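MgGH51 (Meripilus giganteus, PDB 6ZPV) probably hydrolyses terminal alpha-L-arabinofuranosyl residues from arabinose-containing polysaccharides, as a GH51 family glycosidase of the fungus Meripilus giganteus. Local coordinates at residues L449-V454 against S588-A593; K505-F510 against Q595-K600. All blocks are in the same frame, centred on the assembly; numbering follows the deposited sequence. Where two conformers were deposited one is given.

Contact 1 of 2, residues L449-V454 against S588-A593; sequences LAFPTV and SNTPEA. With NAG (2-acetamido-2-deoxy-beta-D-glucopyranose), chain C; NAG (2-acetamido-2-deoxy-beta-D-glucopyranose), chain B.
The ring of Phe451 has Asn589 O over one face, while Pro591 CD and the methyl of Thr590 come up to it obliquely. Pro591 CD lies 3.6 Å from Phe451 CZ. Thr590 CG2 lies 4.0 Å from Phe451 CD2, the side chains of Phe451 and Thr590 crossing at about a right angle. CG of Phe451, anti to the carbonyl carbon (chi1 -66°), is set 3.8 Å from Asn589 O. The ring thus touches three successive residues of 588-593.

At the other end the contact is polar. In the conformer given, one of two deposited, Ser588 OG donates to Pro452 O at 2.7 Å from above the carbonyl plane, 47° out of it. A water that accepts from Asn589 N donates to the same oxygen, so in that conformer two donors grip Pro452 O, and Thr453 CG2 packs against Ser588 OG.

Further along 588-593, Thr590 OG1 accepts from Ala593 N in an ST motif. Glu592 OE2 takes a nearly straight bond, 2.9 Å long, from N2 of the chain C N-acetylglucosamine. Pro591 and Glu592 line a glycan pocket, so the loop that packs on Phe451 also supports a carbohydrate chain.

Both segments are loops: 449-454 runs into helix 454-469, with Thr453 as its N-cap, and 588-593 belongs to the connection between strands 575-582 and 600-605. Pro452 and Asn589 also touch helix 507-517, and Pro591 rests on Ile504 of strand 503-505.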
# COMPACT_ATOMS: atom_id res chain seq x y z
N LEU A 449 -11.13 -10.88 -12.76
CA LEU A 449 -10.88 -11.68 -11.55
C LEU A 449 -11.25 -10.86 -10.32
O LEU A 449 -10.68 -9.76 -10.10
CB LEU A 449 -9.43 -12.10 -11.52
CG LEU A 449 -8.97 -13.01 -12.66
CD1 LEU A 449 -7.54 -13.41 -12.51
CD2 LEU A 449 -9.89 -14.19 -12.93
N ALA A 450 -12.16 -11.36 -9.49
CA ALA A 450 -12.50 -10.73 -8.21
C ALA A 450 -11.31 -10.82 -7.22
O ALA A 450 -11.15 -9.92 -6.42
CB ALA A 450 -13.71 -11.37 -7.62
N PHE A 451 -10.57 -11.94 -7.29
CA PHE A 451 -9.37 -12.20 -6.49
C PHE A 451 -8.39 -12.92 -7.40
O PHE A 451 -8.79 -13.58 -8.36
CB PHE A 451 -9.72 -13.11 -5.29
CG PHE A 451 -10.63 -12.48 -4.27
CD1 PHE A 451 -10.12 -11.58 -3.35
CD2 PHE A 451 -11.98 -12.76 -4.25
CE1 PHE A 451 -10.93 -10.92 -2.44
CE2 PHE A 451 -12.83 -12.13 -3.35
CZ PHE A 451 -12.27 -11.24 -2.41
N PRO A 452 -7.09 -12.84 -7.10
CA PRO A 452 -6.13 -13.63 -7.86
C PRO A 452 -6.53 -15.11 -7.81
O PRO A 452 -7.11 -15.58 -6.81
CB PRO A 452 -4.81 -13.37 -7.13
CG PRO A 452 -5.00 -12.00 -6.48
CD PRO A 452 -6.47 -12.03 -6.04
N THR A 453 -6.19 -15.84 -8.84
CA THR A 453 -6.45 -17.28 -8.96
C THR A 453 -5.12 -18.03 -9.08
O THR A 453 -4.04 -17.46 -9.22
CB THR A 453 -7.37 -17.57 -10.16
OG1 THR A 453 -6.64 -17.14 -11.32
CG2 THR A 453 -8.72 -16.87 -10.06
N VAL A 454 -5.21 -19.35 -9.03
CA VAL A 454 -4.01 -20.17 -9.31
C VAL A 454 -3.53 -19.85 -10.72
O VAL A 454 -2.33 -19.69 -10.98
CB VAL A 454 -4.24 -21.64 -9.05
CG1 VAL A 454 -2.97 -22.43 -9.30
CG2 VAL A 454 -4.72 -21.90 -7.63
N SER A 588 -9.18 -19.55 -5.74
CA SER A 588 -8.80 -18.27 -5.11
C SER A 588 -8.92 -18.39 -3.59
O SER A 588 -9.73 -19.18 -3.08
CB SER A 588 -9.76 -17.11 -5.50
OG SER A 588 -9.64 -16.61 -6.81
N ASN A 589 -8.19 -17.56 -2.87
CA ASN A 589 -8.44 -17.30 -1.45
C ASN A 589 -9.44 -16.16 -1.34
O ASN A 589 -9.29 -15.12 -1.96
CB ASN A 589 -7.12 -17.00 -0.72
CG ASN A 589 -6.25 -18.26 -0.74
OD1 ASN A 589 -6.80 -19.37 -0.60
ND2 ASN A 589 -4.94 -18.07 -0.89
N THR A 590 -10.50 -16.39 -0.57
CA THR A 590 -11.61 -15.42 -0.44
C THR A 590 -11.95 -15.22 1.00
O THR A 590 -11.47 -15.93 1.88
CB THR A 590 -12.86 -15.98 -1.14
OG1 THR A 590 -13.29 -17.12 -0.38
CG2 THR A 590 -12.62 -16.37 -2.57
N PRO A 591 -12.79 -14.22 1.33
CA PRO A 591 -13.14 -14.02 2.74
C PRO A 591 -13.80 -15.27 3.35
O PRO A 591 -13.51 -15.58 4.52
CB PRO A 591 -14.14 -12.84 2.68
CG PRO A 591 -13.61 -12.05 1.51
CD PRO A 591 -13.22 -13.08 0.49
N GLU A 592 -14.55 -16.02 2.52
CA GLU A 592 -15.22 -17.25 2.97
C GLU A 592 -14.25 -18.44 3.13
O GLU A 592 -14.51 -19.33 3.95
CB GLU A 592 -16.40 -17.58 2.06
CG GLU A 592 -17.42 -16.47 2.07
CD GLU A 592 -17.05 -15.12 1.49
OE1 GLU A 592 -16.27 -15.09 0.46
OE2 GLU A 592 -17.58 -14.06 2.08
N ALA A 593 -13.19 -18.44 2.35
CA ALA A 593 -12.22 -19.56 2.30
C ALA A 593 -10.84 -18.94 2.19
O ALA A 593 -10.23 -18.96 1.11
CB ALA A 593 -12.52 -20.56 1.21
C1 NAG C . -20.03 -11.65 4.13
C2 NAG C . -19.88 -13.04 4.75
C3 NAG C . -20.76 -14.13 4.05
C4 NAG C . -22.21 -13.67 3.99
C5 NAG C . -22.21 -12.23 3.40
C6 NAG C . -23.57 -11.60 3.24
C7 NAG C . -17.73 -13.50 5.74
C8 NAG C . -16.35 -14.08 5.46
N2 NAG C . -18.57 -13.46 4.72
O3 NAG C . -20.67 -15.42 4.67
O4 NAG C . -23.02 -14.65 3.24
O5 NAG C . -21.35 -11.27 4.14
O6 NAG C . -24.01 -11.19 4.56
O7 NAG C . -18.10 -13.16 6.87
C1 NAG B . -17.73 -6.87 4.37
C2 NAG B . -19.21 -6.99 4.82
C3 NAG B . -19.56 -8.39 5.31
C4 NAG B . -19.07 -9.45 4.31
C5 NAG B . -17.63 -9.22 4.05
C6 NAG B . -16.94 -10.27 3.12
C7 NAG B . -20.33 -4.94 5.56
C8 NAG B . -20.48 -4.05 6.75
N2 NAG B . -19.50 -5.95 5.82
O3 NAG B . -20.97 -8.48 5.49
O4 NAG B . -19.32 -10.73 4.95
O5 NAG B . -17.46 -7.92 3.47
O6 NAG B . -17.65 -10.24 1.91
O7 NAG B . -20.96 -4.76 4.53
O HOH W 1 -6.26 -15.72 -4.23

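Contact 2 of 2, residues K505-F510 against Q595-K600; sequences KSTSFF and QAIVPK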
# COMPACT_ATOMS: atom_id res chain seq x y z
N LYS A 505 -4.39 -13.66 2.25
CA LYS A 505 -3.18 -13.69 1.42
C LYS A 505 -3.55 -14.42 0.13
O LYS A 505 -3.90 -15.60 0.15
CB LYS A 505 -2.07 -14.43 2.18
CG LYS A 505 -1.62 -13.72 3.44
CD LYS A 505 -0.76 -14.48 4.33
CE LYS A 505 -0.78 -13.80 5.71
NZ LYS A 505 0.16 -14.45 6.64
N SER A 506 -3.45 -13.73 -1.00
CA SER A 506 -3.88 -14.29 -2.30
C SER A 506 -2.89 -15.34 -2.82
O SER A 506 -1.72 -15.40 -2.43
CB SER A 506 -4.05 -13.20 -3.31
OG SER A 506 -2.80 -12.66 -3.76
N THR A 507 -3.34 -16.05 -3.86
CA THR A 507 -2.42 -16.89 -4.65
C THR A 507 -1.22 -16.09 -5.19
O THR A 507 -0.08 -16.52 -5.07
CB THR A 507 -3.19 -17.56 -5.80
OG1 THR A 507 -3.81 -16.50 -6.55
CG2 THR A 507 -4.26 -18.54 -5.32
N SER A 508 -1.53 -14.90 -5.72
CA SER A 508 -0.47 -14.04 -6.24
C SER A 508 0.48 -13.56 -5.14
O SER A 508 1.67 -13.43 -5.43
CB SER A 508 -1.09 -12.86 -7.02
OG SER A 508 -1.70 -13.34 -8.20
N PHE A 509 -0.04 -13.32 -3.93
CA PHE A 509 0.83 -12.99 -2.80
C PHE A 509 1.84 -14.10 -2.59
O PHE A 509 3.04 -13.84 -2.40
CB PHE A 509 -0.00 -12.79 -1.53
CG PHE A 509 0.84 -12.68 -0.28
CD1 PHE A 509 1.33 -11.47 0.14
CD2 PHE A 509 1.16 -13.82 0.47
CE1 PHE A 509 2.09 -11.39 1.30
CE2 PHE A 509 1.91 -13.74 1.64
CZ PHE A 509 2.37 -12.50 2.03
N PHE A 510 1.38 -15.36 -2.58
CA PHE A 510 2.31 -16.46 -2.36
C PHE A 510 3.32 -16.57 -3.50
O PHE A 510 4.46 -16.89 -3.21
CB PHE A 510 1.56 -17.77 -2.10
CG PHE A 510 0.86 -17.80 -0.76
CD1 PHE A 510 1.60 -17.68 0.41
CD2 PHE A 510 -0.51 -17.96 -0.66
CE1 PHE A 510 0.95 -17.74 1.63
CE2 PHE A 510 -1.15 -18.02 0.54
CZ PHE A 510 -0.41 -17.88 1.68
N GLN A 595 -7.89 -19.55 3.27
CA GLN A 595 -6.73 -20.43 3.18
C GLN A 595 -7.02 -21.62 2.27
O GLN A 595 -6.46 -22.73 2.43
CB GLN A 595 -6.21 -20.80 4.56
CG GLN A 595 -5.73 -19.60 5.36
CD GLN A 595 -5.12 -20.05 6.64
OE1 GLN A 595 -5.79 -20.68 7.46
NE2 GLN A 595 -3.86 -19.74 6.84
N ALA A 596 -7.83 -21.41 1.26
CA ALA A 596 -8.10 -22.48 0.29
C ALA A 596 -6.81 -22.94 -0.39
O ALA A 596 -6.62 -24.15 -0.62
CB ALA A 596 -9.08 -21.99 -0.77
N ILE A 597 -5.94 -22.03 -0.76
CA ILE A 597 -4.69 -22.27 -1.53
C ILE A 597 -3.51 -21.70 -0.78
O ILE A 597 -3.36 -20.46 -0.73
CB ILE A 597 -4.76 -21.70 -2.94
CG1 ILE A 597 -5.99 -22.15 -3.74
CG2 ILE A 597 -3.49 -21.98 -3.70
CD1 ILE A 597 -6.06 -23.61 -4.00
N VAL A 598 -2.70 -22.58 -0.18
CA VAL A 598 -1.49 -22.19 0.56
C VAL A 598 -0.35 -23.08 0.13
O VAL A 598 -0.54 -24.22 -0.29
CB VAL A 598 -1.75 -22.23 2.06
CG1 VAL A 598 -2.87 -21.26 2.45
CG2 VAL A 598 -2.01 -23.65 2.52
N PRO A 599 0.88 -22.57 0.22
CA PRO A 599 2.02 -23.37 -0.21
C PRO A 599 2.26 -24.55 0.74
O PRO A 599 1.95 -24.46 1.94
CB PRO A 599 3.19 -22.38 -0.19
CG PRO A 599 2.74 -21.16 0.28
CD PRO A 599 1.25 -21.21 0.58
N LYS A 600 2.86 -25.59 0.23
CA LYS A 600 3.30 -26.76 0.99
C LYS A 600 4.80 -26.88 0.87
O LYS A 600 5.35 -26.80 -0.23
CB LYS A 600 2.60 -28.02 0.48
CG LYS A 600 1.06 -27.91 0.41
CD LYS A 600 0.22 -27.45 1.58
CE LYS A 600 -1.28 -27.32 1.32
NZ LYS A 600 -2.00 -27.41 2.62
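Phe510 lays one face of its ring against the pyrrolidine of Pro599. CD of the proline stands over the centre of the ring, 3.5 Å from the centroid and only 10° off the normal, which makes this a CH-pi contact. Pro599 CG follows toward one side, 3.7 Å from Phe510 CD1, and the two side chains cross at about a right angle.

Phe510 CG is anti to the carbonyl carbon (chi1 -71°), which starts the ring out from the helix toward the 595-600 loop. There CE2 also meets the backbone, 3.5 Å from Ile597 O, and Val598 CG1 at 4.1 Å, both approaching obliquely. The opposite face of the ring is taken by Phe509 CD2, displaced toward the rim, so the ring lies between its neighbour in the helix and the proline. An alanine in place of Phe510 would probably open a gap between Phe509 and Pro599 and deprive the proline of its CH-pi partner.

Nearer the start of the helix, Thr507 and Ile597 cross obliquely, their CG2 methyls 3.9 Å apart. This end of the helix is closed by Ser506, the N-cap residue, whose OG accepts from Phe509 N at 2.8 Å. Ser506 OG is also hydrogen-bonded to Leu495 O.

No hydrogen bond joins the two segments directly; Asn589, outside both, links them, bonding to Lys505 O through ND2 and to Ile597 N through OD1. Leu581 of strand 575-582 touches Phe510, Ile597 and Pro599. The contact thus packs the N-terminal turn of helix 507-517 on the loop leading into 600-605, an edge strand of the antiparallel sheet of the beta domain that accompanies the catalytic (beta/alpha)8 barrel in GH51 arabinofuranosidases.

Contacts 1 and 2 draw on one connection, the loop between strands 575-582 and 600-605, and their centres lie 9 Å apart. Contact 1 is partly buried and extends outward to a glycan; it combines an aromatic ring with a serine hydrogen bond and a bridging water. Contact 2 is buried, and apolar packing carries it. Asn589 belongs to a segment of contact 1 yet serves both segments of contact 2, and a weak bond from Thr507 OG1 to Thr453 O ties the starts of helices 454-469 and 507-517 together. Contact 1 uses the entry to the first helix, contact 2 the first turn of the second.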